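Local coordinates for DUTPase (Staphylococcus phage 11, PDB 4GV8), which catalyses the hydrolysis of dUTP to dUMP and pyrophosphate as a trimer of jelly-roll subunits, at residues A25-F30 with L137-I142; A43-D48 with I90-D95; G59-R64 with K133-V138; T71-E76 with F108-E113. All coordinates share one frame; numbering follows the deposited sequence.

Contacts 1, 2 and 3 are buried antiparallel strand pairings in one sheet, whereas contact 4 is a partly buried packing of a loop against the start of strand 73-80. Contacts 1 and 3 use the two edges of strand 133-141 and share Leu137 and Val138; contact 2 pairs strands 42-46 and 89-94 at the far side of the sheet, with Ile90 and Ile92 meeting Leu134 of contact 3. Backbone bonds dominate the first three. Contact 3 adds an arginine that binds nucleotide phosphate, and contact 2 runs out to a magnesium ion shared by three subunits. Contact 4 rests on methyl groups packed against a methyl and turn carbonyls; Ile110 also touches Leu134.

Contact 1 (A25-F30 with L137-I142); sequences AGYDIF and LVIVPI
Tyr27 and Leu137 form a buried antiparallel beta pair that joins strand 26-30 to strand 133-141 in the jelly-roll sheet. The segment 25-30 carries the Ala-Gly-Tyr-Asp sequence known as motif 1 of trimeric dUTPases. Two backbone bonds fix the pair: Tyr27 N donates to Leu137 O at 3.0 Å, nearly straight at 164°, and Leu137 N donates to Tyr27 O at 2.7 Å along a more bent path. Leu137 O has further neighbours. The CA of Gly26 makes a CA-H...O contact with it, and CD2 of the Tyr27 ring brings the ring edge to 3.3 Å from the same oxygen, which lies in the ring plane. The ring reaches it because Tyr27 CG is anti to its own carbonyl carbon (chi1 -49°). Further round the ring, CE2 touches Ile139 CD1 at 4.0 Å, while the hydroxyl bonds to Pro145 O of a neighbouring subunit, tying this strand pair to the trimer interface. Two residues on, Ile29 CG1 rests on Leu137 CB, also at 4.0 Å. Val138 sets its methyls against the two residues before Tyr27, CG2 on the CA of Gly26 and CG1 beside the CB of Ala25. Where direct pairing stops, one water bridges the strands, donating to Ala25 O at 2.6 Å and accepting from Ile139 N at 3.0 Å.

Contact 2 (A43-D48 with I90-D95); sequences AVIKTD and INIKND. With MG (magnesium ion), chain H.
Ile90 is paired with Ile45 by two backbone bonds, Ile90 N to Ile45 O at 2.8 Å and Ile45 N to Ile90 O at 2.9 Å, both close to straight. Its CG1 is anti to its carbonyl carbon (chi1 -65°), and the extended arm places CD1 at 3.9 Å from Thr47 CG2, the two side chains meeting at about a right angle. Thr47 OG1 itself is bonded to Leu88 O. Asn91 stands opposite Val44 in a non-hydrogen-bonded pair, its side chain on the other face of the sheet, where it lines a nucleotide pocket. Ile92 returns to the apolar face and pairs with Ala43; Ile92 N meets Ala43 O at 2.9 Å, nearly along the C=O axis. Its CG2 methyl packs against Ile45 CG1 at 3.8 Å and near Ala43 CB. Past the pairs, Lys93 extends fully so that NZ makes a salt bridge with Asp95 OD1 at 3.1 Å, from above the carboxylate plane. Asp95 meets a magnesium ion through both carboxylate oxygens, OD2 at 2.5 Å and OD1 at 2.7 Å, with three waters and Asp95 of both other subunits; the ion and Lys93 of each subunit would be expected to offset the carboxylate repulsion. In the jelly-roll sheet strand 89-94 runs antiparallel to 73-80 and to 42-46, the outermost within the chain, while Leu37, Val35 and Leu134 pack on the isoleucine face.

Contact 3 (G59-R64 with K133-V138); sequences GLLTSR and KLAQLV. With DUP (2'-deoxyuridine 5'-alpha,beta-imido-triphosphate), chain L.
Arg64 and Lys133 meet at a nucleotide-binding end of the sheet, where the Arg-Ser-Gly sequence of dUTPase motif 2 lies beside motif 4 on strand 133-141. The Arg64 chain, bent at chi3 (53°), turns its guanidinium so that two edges are used. NH1 donates to Lys133 O at 2.7 Å, with the oxygen in the guanidinium plane, while NE and NH2 both donate to O1B of the bound imido-triphosphate, NE at 2.9 Å. Lys133 CD lies over one guanidinium face, offset toward its rim, and the two chains cross at about a right angle. The backbone bond to Lys133 O probably fixes the rotation of the group that holds the beta-phosphate. A water accepting from Arg64 N and donating to Leu134 O at 2.6 Å ties the strands together where Leu134 and Ala135 form a classic beta bulge opposite Ile29. Past the bulge the pairing is regular: Thr62 with Gln136, and Leu60 with Val138, each joined by two backbone bonds. Thr62 N reaches Gln136 O at 2.8 Å, and the Gln136 amide comes near the alpha-phosphate. On that side Thr62 CG2 and Gln136 CG run alongside each other, 3.6 Å apart; on the opposite face Leu137 CD1 lies 4.3 Å from Leu61 CB. With Asp81 and Gly89 of a neighbouring subunit also bonded to the nucleotide, this is the intersubunit active site typical of trimeric dUTPases.

Contact 4 (T71-E76 with F108-E113); sequences THLVIE and FDIKGE
Thr71 has CG2 anti to its own carbonyl carbon and OG1 between that carbon and the backbone N (chi1 73°), and this rotation aims the methyl at the loop containing Ile110 while turning the hydroxyl back to the helix end and Leu73 N. In Ile110 it is CG1 that takes the crowded position between N and the carbonyl carbon (chi1 67°), which places the CG2 methyl to meet Leu73. The end methyl of Leu73, CD1, meets the CG2 branch methyl of Ile110 at 3.7 Å, the side chains crossing at about a right angle. Thr71 CG2 instead rests on backbone, 3.6 Å from Ile110 O and 3.8 Å from Asp109 O, with Gly112 N a little farther away. The threonine hydroxyl is engaged on its own side of the contact: OG1 accepts from Leu73 N at 3.2 Å, an ST turn that leads from the end of helix 65-70 into strand 73-80, and it also bonds to Val67 O in that helix. The partner is a type I beta turn from Asp109 to Gly112, in a region between motifs 3 and 4 that is probably part of the species-specific insert of this phage enzyme. The turn is closed by Gly112 N donating to Asp109 O at 3.0 Å, and Gly112 takes left-handed backbone angles. Asp109 OD1 accepts from Glu113 N at 3.1 Å, approached from above the carboxylate plane, with a weak second bond from Lys111 N. Tyr126 of strand 126-128 packs against both Thr71 and Leu73, and Ile110 also touches Leu134.

Contact 1 (A25-F30 with L137-I142)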
# COMPACT_ATOMS: atom_id res chain seq x y z
N ALA B 25 12.32 -7.03 -10.09
CA ALA B 25 11.06 -7.64 -9.67
C ALA B 25 9.93 -7.32 -10.67
O ALA B 25 9.14 -8.19 -11.03
CB ALA B 25 10.68 -7.16 -8.23
N GLY B 26 9.85 -6.06 -11.08
CA GLY B 26 8.69 -5.57 -11.79
C GLY B 26 8.88 -5.34 -13.29
O GLY B 26 9.98 -4.96 -13.77
N TYR B 27 7.76 -5.56 -13.99
CA TYR B 27 7.54 -5.08 -15.37
C TYR B 27 6.85 -3.72 -15.25
O TYR B 27 5.78 -3.57 -14.64
CB TYR B 27 6.67 -6.04 -16.18
CG TYR B 27 7.13 -7.47 -16.10
CD1 TYR B 27 7.84 -8.03 -17.14
CD2 TYR B 27 6.89 -8.23 -14.96
CE1 TYR B 27 8.28 -9.31 -17.08
CE2 TYR B 27 7.35 -9.54 -14.87
CZ TYR B 27 8.01 -10.08 -15.96
OH TYR B 27 8.49 -11.36 -15.91
N ASP B 28 7.52 -2.71 -15.80
CA ASP B 28 6.99 -1.38 -15.86
C ASP B 28 5.82 -1.32 -16.80
O ASP B 28 5.79 -1.95 -17.85
CB ASP B 28 8.09 -0.39 -16.21
CG ASP B 28 9.06 -0.15 -15.06
OD1 ASP B 28 8.62 -0.06 -13.87
OD2 ASP B 28 10.25 -0.01 -15.35
N ILE B 29 4.82 -0.59 -16.36
CA ILE B 29 3.52 -0.54 -16.98
C ILE B 29 3.28 0.91 -17.40
O ILE B 29 3.56 1.84 -16.62
CB ILE B 29 2.41 -0.97 -15.98
CG1 ILE B 29 2.59 -2.42 -15.54
CG2 ILE B 29 1.05 -0.81 -16.61
CD1 ILE B 29 2.13 -3.43 -16.60
N PHE B 30 2.70 1.07 -18.61
CA PHE B 30 2.53 2.38 -19.25
C PHE B 30 1.07 2.78 -19.35
O PHE B 30 0.21 1.94 -19.58
CB PHE B 30 3.19 2.42 -20.64
CG PHE B 30 4.63 2.01 -20.65
CD1 PHE B 30 5.63 2.95 -20.59
CD2 PHE B 30 4.97 0.66 -20.72
CE1 PHE B 30 6.95 2.58 -20.58
CE2 PHE B 30 6.30 0.27 -20.69
CZ PHE B 30 7.29 1.23 -20.61
N LEU B 137 4.41 -4.01 -12.30
CA LEU B 137 3.68 -5.27 -12.06
C LEU B 137 4.68 -6.32 -11.58
O LEU B 137 5.62 -6.71 -12.30
CB LEU B 137 3.00 -5.78 -13.37
CG LEU B 137 2.17 -7.06 -13.20
CD1 LEU B 137 0.90 -6.83 -12.33
CD2 LEU B 137 1.88 -7.73 -14.56
N VAL B 138 4.52 -6.73 -10.31
CA VAL B 138 5.37 -7.73 -9.68
C VAL B 138 4.48 -8.98 -9.47
O VAL B 138 3.38 -8.86 -8.95
CB VAL B 138 5.90 -7.22 -8.33
CG1 VAL B 138 6.76 -8.32 -7.65
CG2 VAL B 138 6.64 -5.92 -8.58
N ILE B 139 4.96 -10.15 -9.87
CA ILE B 139 4.20 -11.42 -9.76
C ILE B 139 4.86 -12.34 -8.71
O ILE B 139 6.09 -12.58 -8.74
CB ILE B 139 4.07 -12.16 -11.10
CG1 ILE B 139 3.44 -11.24 -12.22
CG2 ILE B 139 3.20 -13.41 -10.87
CD1 ILE B 139 4.00 -11.34 -13.62
N VAL B 140 4.04 -12.84 -7.79
CA VAL B 140 4.51 -13.56 -6.65
C VAL B 140 3.64 -14.81 -6.52
O VAL B 140 2.45 -14.80 -6.84
CB VAL B 140 4.49 -12.70 -5.34
CG1 VAL B 140 5.27 -11.37 -5.54
CG2 VAL B 140 3.06 -12.45 -4.93
N PRO B 141 4.26 -15.92 -6.10
CA PRO B 141 3.43 -17.13 -5.90
C PRO B 141 2.53 -16.94 -4.68
O PRO B 141 2.86 -16.12 -3.81
CB PRO B 141 4.48 -18.21 -5.65
CG PRO B 141 5.60 -17.45 -5.00
CD PRO B 141 5.67 -16.18 -5.80
N ILE B 142 1.39 -17.64 -4.67
CA ILE B 142 0.44 -17.58 -3.57
C ILE B 142 0.07 -18.98 -3.08
O ILE B 142 0.35 -19.96 -3.75
CB ILE B 142 -0.84 -16.81 -3.93
CG1 ILE B 142 -1.49 -17.38 -5.21
CG2 ILE B 142 -0.51 -15.33 -4.03
CD1 ILE B 142 -2.82 -16.79 -5.60
O HOH W 1 7.59 -10.29 -11.21

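Contact 2 (A43-D48 with I90-D95)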
# COMPACT_ATOMS: atom_id res chain seq x y z
N ALA B 43 -8.96 8.56 -10.23
CA ALA B 43 -9.22 7.95 -11.51
C ALA B 43 -8.64 6.53 -11.53
O ALA B 43 -7.77 6.14 -10.68
CB ALA B 43 -8.56 8.77 -12.63
N VAL B 44 -9.12 5.75 -12.49
CA VAL B 44 -8.52 4.45 -12.90
C VAL B 44 -7.97 4.74 -14.29
O VAL B 44 -8.73 5.05 -15.22
CB VAL B 44 -9.52 3.25 -12.92
CG1 VAL B 44 -8.85 1.95 -13.37
CG2 VAL B 44 -10.23 3.11 -11.55
N ILE B 45 -6.65 4.70 -14.38
CA ILE B 45 -5.93 4.94 -15.58
C ILE B 45 -5.79 3.60 -16.31
O ILE B 45 -5.33 2.57 -15.76
CB ILE B 45 -4.51 5.54 -15.32
CG1 ILE B 45 -4.57 6.77 -14.41
CG2 ILE B 45 -3.81 5.84 -16.66
CD1 ILE B 45 -5.52 7.90 -14.83
N LYS B 46 -6.20 3.62 -17.58
CA LYS B 46 -6.15 2.41 -18.40
C LYS B 46 -4.76 2.22 -18.95
O LYS B 46 -4.14 3.17 -19.42
CB LYS B 46 -7.18 2.48 -19.53
CG LYS B 46 -8.60 2.61 -19.00
N THR B 47 -4.32 0.96 -18.95
CA THR B 47 -3.05 0.52 -19.53
C THR B 47 -3.24 0.01 -20.98
O THR B 47 -2.26 -0.10 -21.77
CB THR B 47 -2.48 -0.66 -18.68
OG1 THR B 47 -3.42 -1.77 -18.68
CG2 THR B 47 -2.31 -0.21 -17.25
N ASP B 48 -4.49 -0.32 -21.28
CA ASP B 48 -4.86 -1.12 -22.47
C ASP B 48 -3.99 -2.40 -22.62
O ASP B 48 -3.59 -2.82 -23.72
CB ASP B 48 -4.88 -0.24 -23.75
CG ASP B 48 -6.03 0.74 -23.76
OD1 ASP B 48 -6.95 0.67 -22.90
OD2 ASP B 48 -6.07 1.57 -24.67
N ILE B 90 -4.93 1.19 -13.41
CA ILE B 90 -4.12 1.81 -12.36
C ILE B 90 -4.98 2.78 -11.48
O ILE B 90 -5.44 3.83 -11.95
CB ILE B 90 -2.92 2.56 -12.96
CG1 ILE B 90 -1.93 1.58 -13.66
CG2 ILE B 90 -2.17 3.36 -11.88
CD1 ILE B 90 -0.88 2.22 -14.58
N ASN B 91 -5.18 2.37 -10.23
CA ASN B 91 -6.03 2.99 -9.23
C ASN B 91 -5.27 4.13 -8.52
O ASN B 91 -4.47 3.87 -7.62
CB ASN B 91 -6.41 1.88 -8.23
CG ASN B 91 -7.57 2.24 -7.29
OD1 ASN B 91 -8.07 3.37 -7.26
ND2 ASN B 91 -7.99 1.24 -6.50
N ILE B 92 -5.55 5.37 -8.93
CA ILE B 92 -4.75 6.59 -8.62
C ILE B 92 -5.60 7.68 -7.97
O ILE B 92 -6.80 7.71 -8.16
CB ILE B 92 -3.99 7.08 -9.88
CG1 ILE B 92 -2.67 7.73 -9.51
CG2 ILE B 92 -4.82 7.97 -10.82
CD1 ILE B 92 -1.75 7.78 -10.69
N LYS B 93 -4.96 8.47 -7.09
CA LYS B 93 -5.48 9.67 -6.48
C LYS B 93 -4.36 10.73 -6.54
O LYS B 93 -3.17 10.42 -6.31
CB LYS B 93 -5.85 9.43 -5.01
CG LYS B 93 -6.29 10.71 -4.31
CD LYS B 93 -6.87 10.44 -2.95
CE LYS B 93 -7.35 11.73 -2.31
NZ LYS B 93 -7.69 11.65 -0.86
N ASN B 94 -4.72 11.97 -6.83
CA ASN B 94 -3.83 13.09 -6.53
C ASN B 94 -4.14 13.49 -5.11
O ASN B 94 -5.21 14.09 -4.86
CB ASN B 94 -4.07 14.22 -7.53
CG ASN B 94 -3.15 15.41 -7.32
OD1 ASN B 94 -2.47 15.46 -6.31
ND2 ASN B 94 -3.22 16.44 -8.23
N ASP B 95 -3.25 13.13 -4.17
CA ASP B 95 -3.48 13.44 -2.74
C ASP B 95 -2.93 14.83 -2.27
O ASP B 95 -2.88 15.11 -1.04
CB ASP B 95 -2.98 12.32 -1.81
CG ASP B 95 -3.68 12.36 -0.50
OD1 ASP B 95 -4.86 12.82 -0.51
OD2 ASP B 95 -3.13 11.99 0.53
MG MG H . -4.82 12.69 2.17
O HOH W 2 -4.20 14.88 1.37
O HOH W 3 -7.02 13.74 1.62
O HOH W 4 -5.14 14.07 4.30

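Contact 3 (G59-R64 with K133-V138)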
# COMPACT_ATOMS: atom_id res chain seq x y z
N GLY B 59 -0.62 -11.03 -9.32
CA GLY B 59 0.07 -9.87 -9.77
C GLY B 59 -0.22 -8.73 -8.78
O GLY B 59 -1.33 -8.57 -8.24
N LEU B 60 0.80 -7.95 -8.54
CA LEU B 60 0.69 -6.74 -7.73
C LEU B 60 1.00 -5.56 -8.61
O LEU B 60 2.15 -5.35 -9.05
CB LEU B 60 1.68 -6.81 -6.59
CG LEU B 60 1.50 -8.02 -5.66
CD1 LEU B 60 2.72 -8.03 -4.74
CD2 LEU B 60 0.14 -7.96 -4.92
N LEU B 61 -0.04 -4.82 -8.92
CA LEU B 61 0.07 -3.67 -9.76
C LEU B 61 0.30 -2.47 -8.83
O LEU B 61 -0.60 -2.03 -8.10
CB LEU B 61 -1.21 -3.53 -10.61
CG LEU B 61 -1.31 -2.36 -11.57
CD1 LEU B 61 -0.21 -2.44 -12.61
CD2 LEU B 61 -2.72 -2.30 -12.17
N THR B 62 1.50 -1.91 -8.90
CA THR B 62 2.05 -1.17 -7.79
C THR B 62 2.87 0.04 -8.23
O THR B 62 3.27 0.20 -9.39
CB THR B 62 2.86 -2.17 -6.90
OG1 THR B 62 2.98 -1.62 -5.57
CG2 THR B 62 4.19 -2.55 -7.52
N SER B 63 3.09 0.92 -7.29
CA SER B 63 3.77 2.19 -7.55
C SER B 63 5.26 1.99 -7.92
O SER B 63 5.88 0.97 -7.55
CB SER B 63 3.69 3.07 -6.29
OG SER B 63 4.52 2.51 -5.21
N ARG B 64 5.81 3.00 -8.61
CA ARG B 64 7.25 3.19 -8.79
C ARG B 64 7.72 4.19 -7.74
O ARG B 64 7.00 5.14 -7.42
CB ARG B 64 7.56 3.67 -10.21
CG ARG B 64 7.07 2.70 -11.29
CD ARG B 64 7.45 3.14 -12.71
NE ARG B 64 8.87 3.39 -12.79
CZ ARG B 64 9.42 4.39 -13.45
NH1 ARG B 64 8.66 5.22 -14.14
NH2 ARG B 64 10.75 4.52 -13.47
N LYS B 133 5.36 5.92 -17.93
CA LYS B 133 5.75 4.72 -17.16
C LYS B 133 5.32 4.97 -15.68
O LYS B 133 6.07 5.48 -14.84
CB LYS B 133 7.24 4.49 -17.27
CG LYS B 133 7.67 3.09 -16.84
CD LYS B 133 9.17 2.98 -16.70
CE LYS B 133 9.85 2.75 -18.02
NZ LYS B 133 11.30 3.04 -17.82
N LEU B 134 4.04 4.67 -15.43
CA LEU B 134 3.30 5.14 -14.27
C LEU B 134 3.29 4.16 -13.07
O LEU B 134 3.18 4.58 -11.92
CB LEU B 134 1.85 5.41 -14.71
CG LEU B 134 0.88 5.93 -13.65
CD1 LEU B 134 1.41 7.23 -13.07
CD2 LEU B 134 -0.56 6.12 -14.16
N ALA B 135 3.36 2.87 -13.35
CA ALA B 135 3.33 1.78 -12.32
C ALA B 135 4.21 0.61 -12.75
O ALA B 135 4.85 0.64 -13.82
CB ALA B 135 1.89 1.28 -12.08
N GLN B 136 4.24 -0.42 -11.92
CA GLN B 136 4.93 -1.69 -12.22
C GLN B 136 4.13 -2.86 -11.71
O GLN B 136 3.25 -2.72 -10.87
CB GLN B 136 6.36 -1.75 -11.69
CG GLN B 136 6.47 -1.76 -10.18
CD GLN B 136 7.88 -1.47 -9.68
OE1 GLN B 136 8.09 -0.68 -8.73
NE2 GLN B 136 8.84 -2.08 -10.31
N LEU B 137 4.41 -4.01 -12.30
CA LEU B 137 3.68 -5.27 -12.06
C LEU B 137 4.68 -6.32 -11.58
O LEU B 137 5.62 -6.71 -12.30
CB LEU B 137 3.00 -5.78 -13.37
CG LEU B 137 2.17 -7.06 -13.20
CD1 LEU B 137 0.90 -6.83 -12.33
CD2 LEU B 137 1.88 -7.73 -14.56
N VAL B 138 4.52 -6.73 -10.31
CA VAL B 138 5.37 -7.73 -9.68
C VAL B 138 4.48 -8.98 -9.47
O VAL B 138 3.38 -8.86 -8.95
CB VAL B 138 5.90 -7.22 -8.33
CG1 VAL B 138 6.76 -8.32 -7.65
CG2 VAL B 138 6.64 -5.92 -8.58
O4 DUP L . 10.53 2.93 -0.94
C4 DUP L . 11.59 2.53 -1.65
C5 DUP L . 11.46 2.03 -2.94
C6 DUP L . 12.60 1.64 -3.66
N3 DUP L . 12.82 2.63 -1.12
C2 DUP L . 13.93 2.27 -1.86
O2 DUP L . 15.15 2.39 -1.27
N1 DUP L . 13.82 1.80 -3.13
C1' DUP L . 15.01 1.43 -3.92
C2' DUP L . 15.11 -0.07 -4.05
C3' DUP L . 14.64 -0.36 -5.47
O3' DUP L . 15.31 -1.53 -5.96
O4' DUP L . 14.88 2.02 -5.24
C4' DUP L . 14.93 0.96 -6.24
C5' DUP L . 13.98 1.27 -7.39
O5' DUP L . 12.59 1.02 -7.08
PA DUP L . 11.50 1.33 -8.24
O1A DUP L . 10.17 1.29 -7.51
O2A DUP L . 11.68 0.47 -9.45
N3A DUP L . 11.83 2.94 -8.59
PB DUP L . 11.87 3.69 -10.11
O1B DUP L . 11.17 2.74 -11.08
O2B DUP L . 11.28 5.08 -9.97
O3B DUP L . 13.47 3.76 -10.49
PG DUP L . 14.48 2.71 -11.28
O2G DUP L . 13.78 1.36 -11.51
O1G DUP L . 14.55 3.51 -12.51
O3G DUP L . 15.66 2.71 -10.36
O HOH W 5 3.87 5.14 -9.48

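Contact 4 (T71-E76 with F108-E113)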
# COMPACT_ATOMS: atom_id res chain seq x y z
N THR B 71 5.92 12.89 -6.31
CA THR B 71 4.67 13.51 -6.70
C THR B 71 3.59 13.20 -5.66
O THR B 71 3.79 12.42 -4.72
CB THR B 71 4.21 13.05 -8.13
OG1 THR B 71 3.76 11.72 -8.04
CG2 THR B 71 5.36 13.17 -9.22
N HIS B 72 2.43 13.79 -5.86
CA HIS B 72 1.26 13.48 -5.01
C HIS B 72 0.43 12.37 -5.52
O HIS B 72 -0.67 12.14 -4.99
CB HIS B 72 0.42 14.74 -4.89
CG HIS B 72 1.08 15.78 -4.06
ND1 HIS B 72 1.29 15.63 -2.73
CD2 HIS B 72 1.66 17.00 -4.43
CE1 HIS B 72 1.90 16.72 -2.26
NE2 HIS B 72 2.14 17.56 -3.31
N LEU B 73 0.92 11.72 -6.58
CA LEU B 73 0.18 10.65 -7.24
C LEU B 73 0.36 9.36 -6.47
O LEU B 73 1.47 8.81 -6.43
CB LEU B 73 0.64 10.51 -8.66
CG LEU B 73 0.38 11.68 -9.61
CD1 LEU B 73 1.04 11.33 -10.94
CD2 LEU B 73 -1.12 12.00 -9.78
N VAL B 74 -0.73 8.92 -5.84
CA VAL B 74 -0.77 7.75 -4.95
C VAL B 74 -1.53 6.67 -5.72
O VAL B 74 -2.71 6.82 -6.07
CB VAL B 74 -1.49 8.02 -3.58
CG1 VAL B 74 -1.54 6.77 -2.68
CG2 VAL B 74 -0.86 9.20 -2.82
N ILE B 75 -0.85 5.55 -5.96
CA ILE B 75 -1.42 4.39 -6.53
C ILE B 75 -1.69 3.35 -5.42
O ILE B 75 -0.75 2.94 -4.70
CB ILE B 75 -0.50 3.76 -7.64
CG1 ILE B 75 -0.33 4.78 -8.81
CG2 ILE B 75 -1.02 2.36 -8.07
CD1 ILE B 75 0.80 4.46 -9.79
N GLU B 76 -2.95 2.90 -5.35
CA GLU B 76 -3.33 1.79 -4.51
C GLU B 76 -2.96 0.52 -5.27
O GLU B 76 -3.47 0.24 -6.37
CB GLU B 76 -4.82 1.80 -4.19
CG GLU B 76 -5.22 0.56 -3.37
CD GLU B 76 -4.77 0.63 -1.91
OE1 GLU B 76 -5.11 -0.29 -1.15
OE2 GLU B 76 -4.08 1.59 -1.49
N PHE B 108 2.12 19.71 -13.60
CA PHE B 108 3.13 18.73 -13.24
C PHE B 108 2.92 17.46 -14.03
O PHE B 108 1.77 17.05 -14.34
CB PHE B 108 3.10 18.45 -11.76
CG PHE B 108 3.54 19.63 -10.91
CD1 PHE B 108 2.64 20.32 -10.12
CD2 PHE B 108 4.86 20.01 -10.91
CE1 PHE B 108 3.07 21.39 -9.35
CE2 PHE B 108 5.31 21.06 -10.11
CZ PHE B 108 4.40 21.76 -9.34
N ASP B 109 4.05 16.85 -14.36
CA ASP B 109 4.09 15.50 -14.86
C ASP B 109 4.61 14.53 -13.77
O ASP B 109 4.90 14.93 -12.60
CB ASP B 109 4.92 15.43 -16.15
CG ASP B 109 6.39 15.81 -15.97
OD1 ASP B 109 7.02 15.60 -14.88
OD2 ASP B 109 6.91 16.31 -16.99
N ILE B 110 4.69 13.25 -14.16
CA ILE B 110 5.02 12.16 -13.24
C ILE B 110 6.52 12.15 -12.84
O ILE B 110 6.87 11.44 -11.94
CB ILE B 110 4.59 10.75 -13.79
CG1 ILE B 110 5.40 10.35 -15.05
CG2 ILE B 110 3.09 10.72 -14.02
CD1 ILE B 110 5.55 8.86 -15.32
N LYS B 111 7.38 12.94 -13.49
CA LYS B 111 8.78 13.19 -13.04
C LYS B 111 8.87 14.34 -11.99
O LYS B 111 9.97 14.70 -11.49
CB LYS B 111 9.68 13.49 -14.28
N GLY B 112 7.73 14.98 -11.69
CA GLY B 112 7.75 16.20 -10.83
C GLY B 112 8.22 17.50 -11.49
O GLY B 112 8.50 18.46 -10.80
N GLU B 113 8.32 17.51 -12.83
CA GLU B 113 8.66 18.69 -13.61
C GLU B 113 7.40 19.39 -14.11
O GLU B 113 6.29 18.82 -14.05
CB GLU B 113 9.48 18.33 -14.84
CG GLU B 113 10.85 17.72 -14.59
CD GLU B 113 11.29 16.85 -15.78
OE1 GLU B 113 10.62 16.88 -16.86
OE2 GLU B 113 12.29 16.13 -15.64